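Local coordinates for receptor-like protein kinase ANXUR1 (Arabidopsis thaliana, PDB 6FIG) that probably acts as a cell-surface receptor kinase in plant reproduction, with an ectodomain of malectin-like fold that precedes a serine/threonine kinase, at residues N232-I244 / W320-Y332. Residues are numbered along the deposited sequence; the frame is centred on the assembly and turned at random.
Sequences NFRINYQNMPVSI and WTGEKGIPMYKDY
Lys324 lays its extended chain against the Phe233 ring, CE 4.0 Å from ring atom CE1, and its carbonyl reaches Asn236 ND2 through a water. Gly325 takes the third position of the type II turn Glu323-Ile326, where positive phi suits glycine; lacking a side chain, it admits the edge of the Phe233 ring, CZ lying 3.5 Å from Gly325 CA. Gly325 O accepts the only direct hydrogen bond between the segments, from Asn236 N (2.9 Å), nearly straight at 171°. Ile326 sets CG1 and CG2 against Asn236 O, and its CD1 lies 3.5 Å from Gln238 NE2; a branched apolar chain can touch both. Pro327 wedges between Ile235 CG2, Met240 CE and Tyr237, its CG making a CH-pi contact over one Tyr237 ring face (4.1 Å to the centroid) while Val242 CG1 packs on the other; a compact ring can touch all three. Tyr329 points CB toward the loop; with CG between backbone N and carbonyl carbon (chi1 66°), its ring edge meets Met240 SD in a Met-aromatic contact and CE1 touches Ile244 CD1. The loop thus packs on strand 327-336, antiparallel neighbour of strand 278-287, and Tyr250 of helix 247-250 touches Ile235, Met240, Ile244 and Pro327.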
loop_
_atom_site.group_PDB
_atom_site.type_symbol
_atom_site.label_atom_id
_atom_site.label_comp_id
_atom_site.label_asym_id
_atom_site.label_seq_id
_atom_site.Cartn_x
_atom_site.Cartn_y
_atom_site.Cartn_z
ATOM N N ASN A 232 10.796 5.786 -21.668
ATOM C CA ASN A 232 9.953 6.946 -21.340
ATOM C C ASN A 232 8.639 7.030 -22.131
ATOM O O ASN A 232 8.020 8.092 -22.168
ATOM C CB ASN A 232 10.727 8.273 -21.474
ATOM C CG ASN A 232 12.026 8.284 -20.683
ATOM O OD1 ASN A 232 12.095 7.765 -19.564
ATOM N ND2 ASN A 232 13.057 8.894 -21.256
ATOM N N PHE A 233 8.209 5.933 -22.758
ATOM C CA PHE A 233 6.866 5.882 -23.335
ATOM C C PHE A 233 5.863 5.931 -22.184
ATOM O O PHE A 233 6.032 5.201 -21.213
ATOM C CB PHE A 233 6.652 4.599 -24.142
ATOM C CG PHE A 233 5.374 4.605 -24.931
ATOM C CD1 PHE A 233 5.306 5.246 -26.158
ATOM C CD2 PHE A 233 4.232 4.012 -24.429
ATOM C CE1 PHE A 233 4.126 5.271 -26.884
ATOM C CE2 PHE A 233 3.048 4.030 -25.149
ATOM C CZ PHE A 233 2.994 4.671 -26.372
ATOM N N ARG A 234 4.833 6.779 -22.299
ATOM C CA ARG A 234 3.835 6.938 -21.246
ATOM C C ARG A 234 2.538 6.247 -21.665
ATOM O O ARG A 234 2.090 6.365 -22.819
ATOM C CB ARG A 234 3.566 8.414 -20.881
ATOM C CG ARG A 234 2.773 8.551 -19.576
ATOM C CD ARG A 234 2.516 9.986 -19.111
ATOM N NE ARG A 234 1.414 10.045 -18.131
ATOM C CZ ARG A 234 1.486 9.694 -16.838
ATOM N NH1 ARG A 234 2.624 9.247 -16.302
ATOM N NH2 ARG A 234 0.402 9.791 -16.057
ATOM N N ILE A 235 1.986 5.485 -20.728
ATOM C CA ILE A 235 0.681 4.868 -20.877
ATOM C C ILE A 235 -0.336 5.897 -20.409
ATOM O O ILE A 235 -0.316 6.329 -19.253
ATOM C CB ILE A 235 0.555 3.567 -20.057
ATOM C CG1 ILE A 235 1.679 2.565 -20.432
ATOM C CG2 ILE A 235 -0.834 2.953 -20.243
ATOM C CD1 ILE A 235 1.753 2.194 -21.912
ATOM N N ASN A 236 -1.239 6.254 -21.303
ATOM C CA ASN A 236 -2.238 7.275 -21.072
ATOM C C ASN A 236 -3.599 6.655 -20.744
ATOM O O ASN A 236 -4.417 6.399 -21.620
ATOM C CB ASN A 236 -2.324 8.146 -22.330
ATOM C CG ASN A 236 -3.346 9.238 -22.215
ATOM O OD1 ASN A 236 -3.807 9.556 -21.121
ATOM N ND2 ASN A 236 -3.710 9.831 -23.372
ATOM N N TYR A 237 -3.847 6.414 -19.462
ATOM C CA TYR A 237 -5.050 5.686 -19.058
ATOM C C TYR A 237 -6.402 6.361 -19.371
ATOM O O TYR A 237 -7.405 5.673 -19.468
ATOM C CB TYR A 237 -4.998 5.361 -17.551
ATOM C CG TYR A 237 -4.103 4.187 -17.182
ATOM C CD1 TYR A 237 -2.723 4.322 -17.132
ATOM C CD2 TYR A 237 -4.646 2.956 -16.840
ATOM C CE1 TYR A 237 -1.911 3.250 -16.788
ATOM C CE2 TYR A 237 -3.839 1.871 -16.483
ATOM C CZ TYR A 237 -2.472 2.041 -16.432
ATOM O OH TYR A 237 -1.683 0.978 -16.072
ATOM N N GLN A 238 -6.434 7.689 -19.453
ATOM C CA GLN A 238 -7.700 8.445 -19.602
ATOM C C GLN A 238 -8.680 8.098 -18.459
ATOM O O GLN A 238 -8.323 8.279 -17.309
ATOM C CB GLN A 238 -8.314 8.259 -20.999
ATOM C CG GLN A 238 -7.475 8.832 -22.115
ATOM C CD GLN A 238 -8.218 8.845 -23.459
ATOM O OE1 GLN A 238 -8.994 7.925 -23.779
ATOM N NE2 GLN A 238 -7.974 9.882 -24.247
ATOM N N ASN A 239 -9.879 7.577 -18.746
ATOM C CA ASN A 239 -10.830 7.253 -17.681
ATOM C C ASN A 239 -10.833 5.768 -17.335
ATOM O O ASN A 239 -11.635 5.355 -16.503
ATOM C CB ASN A 239 -12.259 7.716 -18.008
ATOM C CG ASN A 239 -12.367 9.219 -18.179
ATOM O OD1 ASN A 239 -11.844 9.984 -17.375
ATOM N ND2 ASN A 239 -13.066 9.644 -19.217
ATOM N N MET A 240 -9.944 4.967 -17.923
ATOM C CA MET A 240 -9.792 3.582 -17.452
ATOM C C MET A 240 -9.083 3.557 -16.098
ATOM O O MET A 240 -8.021 4.170 -15.948
ATOM C CB MET A 240 -8.984 2.727 -18.410
ATOM C CG MET A 240 -9.117 1.252 -18.079
ATOM S SD MET A 240 -8.169 0.130 -19.101
ATOM C CE MET A 240 -6.510 0.219 -18.407
ATOM N N PRO A 241 -9.646 2.835 -15.104
ATOM C CA PRO A 241 -8.984 2.818 -13.808
ATOM C C PRO A 241 -7.592 2.204 -13.857
ATOM O O PRO A 241 -7.400 1.166 -14.471
ATOM C CB PRO A 241 -9.917 1.948 -12.937
ATOM C CG PRO A 241 -11.255 2.101 -13.593
ATOM C CD PRO A 241 -10.957 2.155 -15.056
ATOM N N VAL A 242 -6.634 2.840 -13.180
ATOM C CA VAL A 242 -5.279 2.284 -13.137
ATOM C C VAL A 242 -5.241 0.934 -12.435
ATOM O O VAL A 242 -4.369 0.133 -12.724
ATOM C CB VAL A 242 -4.204 3.248 -12.533
ATOM C CG1 VAL A 242 -4.132 4.531 -13.348
ATOM C CG2 VAL A 242 -4.402 3.502 -11.075
ATOM N N SER A 243 -6.212 0.665 -11.544
ATOM C CA SER A 243 -6.334 -0.639 -10.895
ATOM C C SER A 243 -6.585 -1.800 -11.841
ATOM O O SER A 243 -6.388 -2.959 -11.460
ATOM C CB SER A 243 -7.463 -0.653 -9.849
ATOM O OG SER A 243 -7.224 0.285 -8.840
ATOM N N ILE A 244 -7.028 -1.525 -13.085
ATOM C CA ILE A 244 -7.262 -2.602 -14.030
ATOM C C ILE A 244 -5.991 -3.418 -14.256
ATOM O O ILE A 244 -6.016 -4.636 -14.216
ATOM C CB ILE A 244 -7.849 -2.072 -15.363
ATOM C CG1 ILE A 244 -9.325 -1.662 -15.164
ATOM C CG2 ILE A 244 -7.690 -3.058 -16.483
ATOM C CD1 ILE A 244 -10.302 -2.820 -14.976
ATOM N N TRP A 320 -10.135 0.899 -31.679
ATOM C CA TRP A 320 -10.805 0.948 -30.393
ATOM C C TRP A 320 -10.423 2.124 -29.509
ATOM O O TRP A 320 -11.305 2.766 -28.943
ATOM C CB TRP A 320 -10.506 -0.330 -29.615
ATOM C CG TRP A 320 -11.385 -1.487 -29.933
ATOM C CD1 TRP A 320 -12.713 -1.469 -30.211
ATOM C CD2 TRP A 320 -10.997 -2.856 -29.881
ATOM N NE1 TRP A 320 -13.181 -2.762 -30.358
ATOM C CE2 TRP A 320 -12.141 -3.628 -30.153
ATOM C CE3 TRP A 320 -9.793 -3.499 -29.642
ATOM C CZ2 TRP A 320 -12.101 -5.026 -30.223
ATOM C CZ3 TRP A 320 -9.758 -4.879 -29.680
ATOM C CH2 TRP A 320 -10.904 -5.622 -29.963
ATOM N N THR A 321 -9.129 2.422 -29.372
ATOM C CA THR A 321 -8.691 3.441 -28.384
ATOM C C THR A 321 -8.651 4.864 -28.912
ATOM O O THR A 321 -8.744 5.817 -28.128
ATOM C CB THR A 321 -7.306 3.122 -27.814
ATOM O OG1 THR A 321 -6.331 3.220 -28.852
ATOM C CG2 THR A 321 -7.279 1.745 -27.229
ATOM N N GLY A 322 -8.456 5.014 -30.215
ATOM C CA GLY A 322 -8.316 6.310 -30.849
ATOM C C GLY A 322 -6.900 6.855 -30.887
ATOM O O GLY A 322 -6.662 7.790 -31.617
ATOM N N GLU A 323 -5.950 6.293 -30.136
ATOM C CA GLU A 323 -4.604 6.855 -30.076
ATOM C C GLU A 323 -3.571 5.863 -29.559
ATOM O O GLU A 323 -3.841 5.038 -28.679
ATOM C CB GLU A 323 -4.569 8.115 -29.180
ATOM C CG GLU A 323 -3.366 9.032 -29.412
ATOM C CD GLU A 323 -3.290 10.219 -28.455
ATOM O OE1 GLU A 323 -4.239 10.485 -27.676
ATOM O OE2 GLU A 323 -2.239 10.888 -28.466
ATOM N N LYS A 324 -2.368 5.983 -30.102
ATOM C CA LYS A 324 -1.191 5.317 -29.559
ATOM C C LYS A 324 -1.047 5.628 -28.075
ATOM O O LYS A 324 -1.230 6.768 -27.651
ATOM C CB LYS A 324 0.044 5.833 -30.304
ATOM C CG LYS A 324 1.356 5.146 -29.997
ATOM C CD LYS A 324 2.466 5.943 -30.657
ATOM C CE LYS A 324 3.722 5.131 -30.841
ATOM N NZ LYS A 324 4.660 5.913 -31.693
ATOM N N GLY A 325 -0.725 4.606 -27.293
ATOM C CA GLY A 325 -0.441 4.776 -25.876
ATOM C C GLY A 325 -1.629 4.719 -24.941
ATOM O O GLY A 325 -1.422 4.734 -23.735
ATOM N N ILE A 326 -2.851 4.616 -25.454
ATOM C CA ILE A 326 -4.042 4.474 -24.589
ATOM C C ILE A 326 -4.284 2.983 -24.358
ATOM O O ILE A 326 -4.435 2.227 -25.322
ATOM C CB ILE A 326 -5.292 5.148 -25.205
ATOM C CG1 ILE A 326 -5.091 6.663 -25.299
ATOM C CG2 ILE A 326 -6.554 4.836 -24.412
ATOM C CD1 ILE A 326 -6.180 7.408 -26.031
ATOM N N PRO A 327 -4.315 2.544 -23.085
ATOM C CA PRO A 327 -4.554 1.153 -22.770
ATOM C C PRO A 327 -6.052 0.854 -22.773
ATOM O O PRO A 327 -6.886 1.753 -22.630
ATOM C CB PRO A 327 -3.993 1.021 -21.350
ATOM C CG PRO A 327 -4.289 2.353 -20.742
ATOM C CD PRO A 327 -4.139 3.354 -21.863
ATOM N N MET A 328 -6.380 -0.423 -22.900
ATOM C CA MET A 328 -7.765 -0.871 -22.845
ATOM C C MET A 328 -7.791 -2.346 -22.552
ATOM O O MET A 328 -6.767 -3.040 -22.585
ATOM C CB MET A 328 -8.466 -0.625 -24.185
ATOM C CG MET A 328 -7.803 -1.372 -25.321
ATOM S SD MET A 328 -8.814 -1.540 -26.815
ATOM C CE MET A 328 -10.028 -2.724 -26.264
ATOM N N TYR A 329 -8.991 -2.840 -22.311
ATOM C CA TYR A 329 -9.209 -4.263 -22.254
ATOM C C TYR A 329 -10.557 -4.594 -22.866
ATOM O O TYR A 329 -11.434 -3.723 -22.999
ATOM C CB TYR A 329 -9.122 -4.775 -20.805
ATOM C CG TYR A 329 -10.225 -4.254 -19.935
ATOM C CD1 TYR A 329 -10.102 -3.031 -19.300
ATOM C CD2 TYR A 329 -11.411 -4.969 -19.777
ATOM C CE1 TYR A 329 -11.121 -2.512 -18.522
ATOM C CE2 TYR A 329 -12.444 -4.473 -18.992
ATOM C CZ TYR A 329 -12.279 -3.254 -18.344
ATOM O OH TYR A 329 -13.267 -2.701 -17.570
ATOM N N LYS A 330 -10.712 -5.851 -23.246
ATOM C CA LYS A 330 -11.994 -6.350 -23.678
ATOM C C LYS A 330 -12.250 -7.689 -23.024
ATOM O O LYS A 330 -11.378 -8.535 -23.004
ATOM C CB LYS A 330 -12.068 -6.509 -25.182
ATOM C CG LYS A 330 -13.524 -6.617 -25.641
ATOM C CD LYS A 330 -13.759 -5.887 -26.957
ATOM C CE LYS A 330 -15.243 -5.788 -27.270
ATOM N NZ LYS A 330 -15.856 -7.095 -27.635
ATOM N N ASP A 331 -13.462 -7.852 -22.501
ATOM C CA ASP A 331 -13.865 -9.101 -21.856
ATOM C C ASP A 331 -14.739 -9.966 -22.780
ATOM O O ASP A 331 -15.719 -9.499 -23.356
ATOM C CB ASP A 331 -14.659 -8.804 -20.579
ATOM C CG ASP A 331 -13.809 -8.290 -19.461
ATOM O OD1 ASP A 331 -12.580 -8.414 -19.478
ATOM O OD2 ASP A 331 -14.432 -7.798 -18.485
ATOM N N TYR A 332 -14.391 -11.243 -22.860
ATOM C CA TYR A 332 -15.167 -12.237 -23.616
ATOM C C TYR A 332 -15.511 -13.393 -22.693
ATOM O O TYR A 332 -14.699 -13.752 -21.844
ATOM C CB TYR A 332 -14.323 -12.778 -24.768
ATOM C CG TYR A 332 -13.835 -11.717 -25.726
ATOM C CD1 TYR A 332 -14.638 -11.286 -26.769
ATOM C CD2 TYR A 332 -12.581 -11.144 -25.570
ATOM C CE1 TYR A 332 -14.193 -10.303 -27.654
ATOM C CE2 TYR A 332 -12.128 -10.171 -26.453
ATOM C CZ TYR A 332 -12.934 -9.767 -27.484
ATOM O OH TYR A 332 -12.448 -8.796 -28.320
HETATM O O HOH W 1 -1.746 8.486 -25.628
HETATM O O HOH W 2 -8.020 4.005 -21.491
HETATM O O HOH W 3 -10.217 5.477 -25.802
#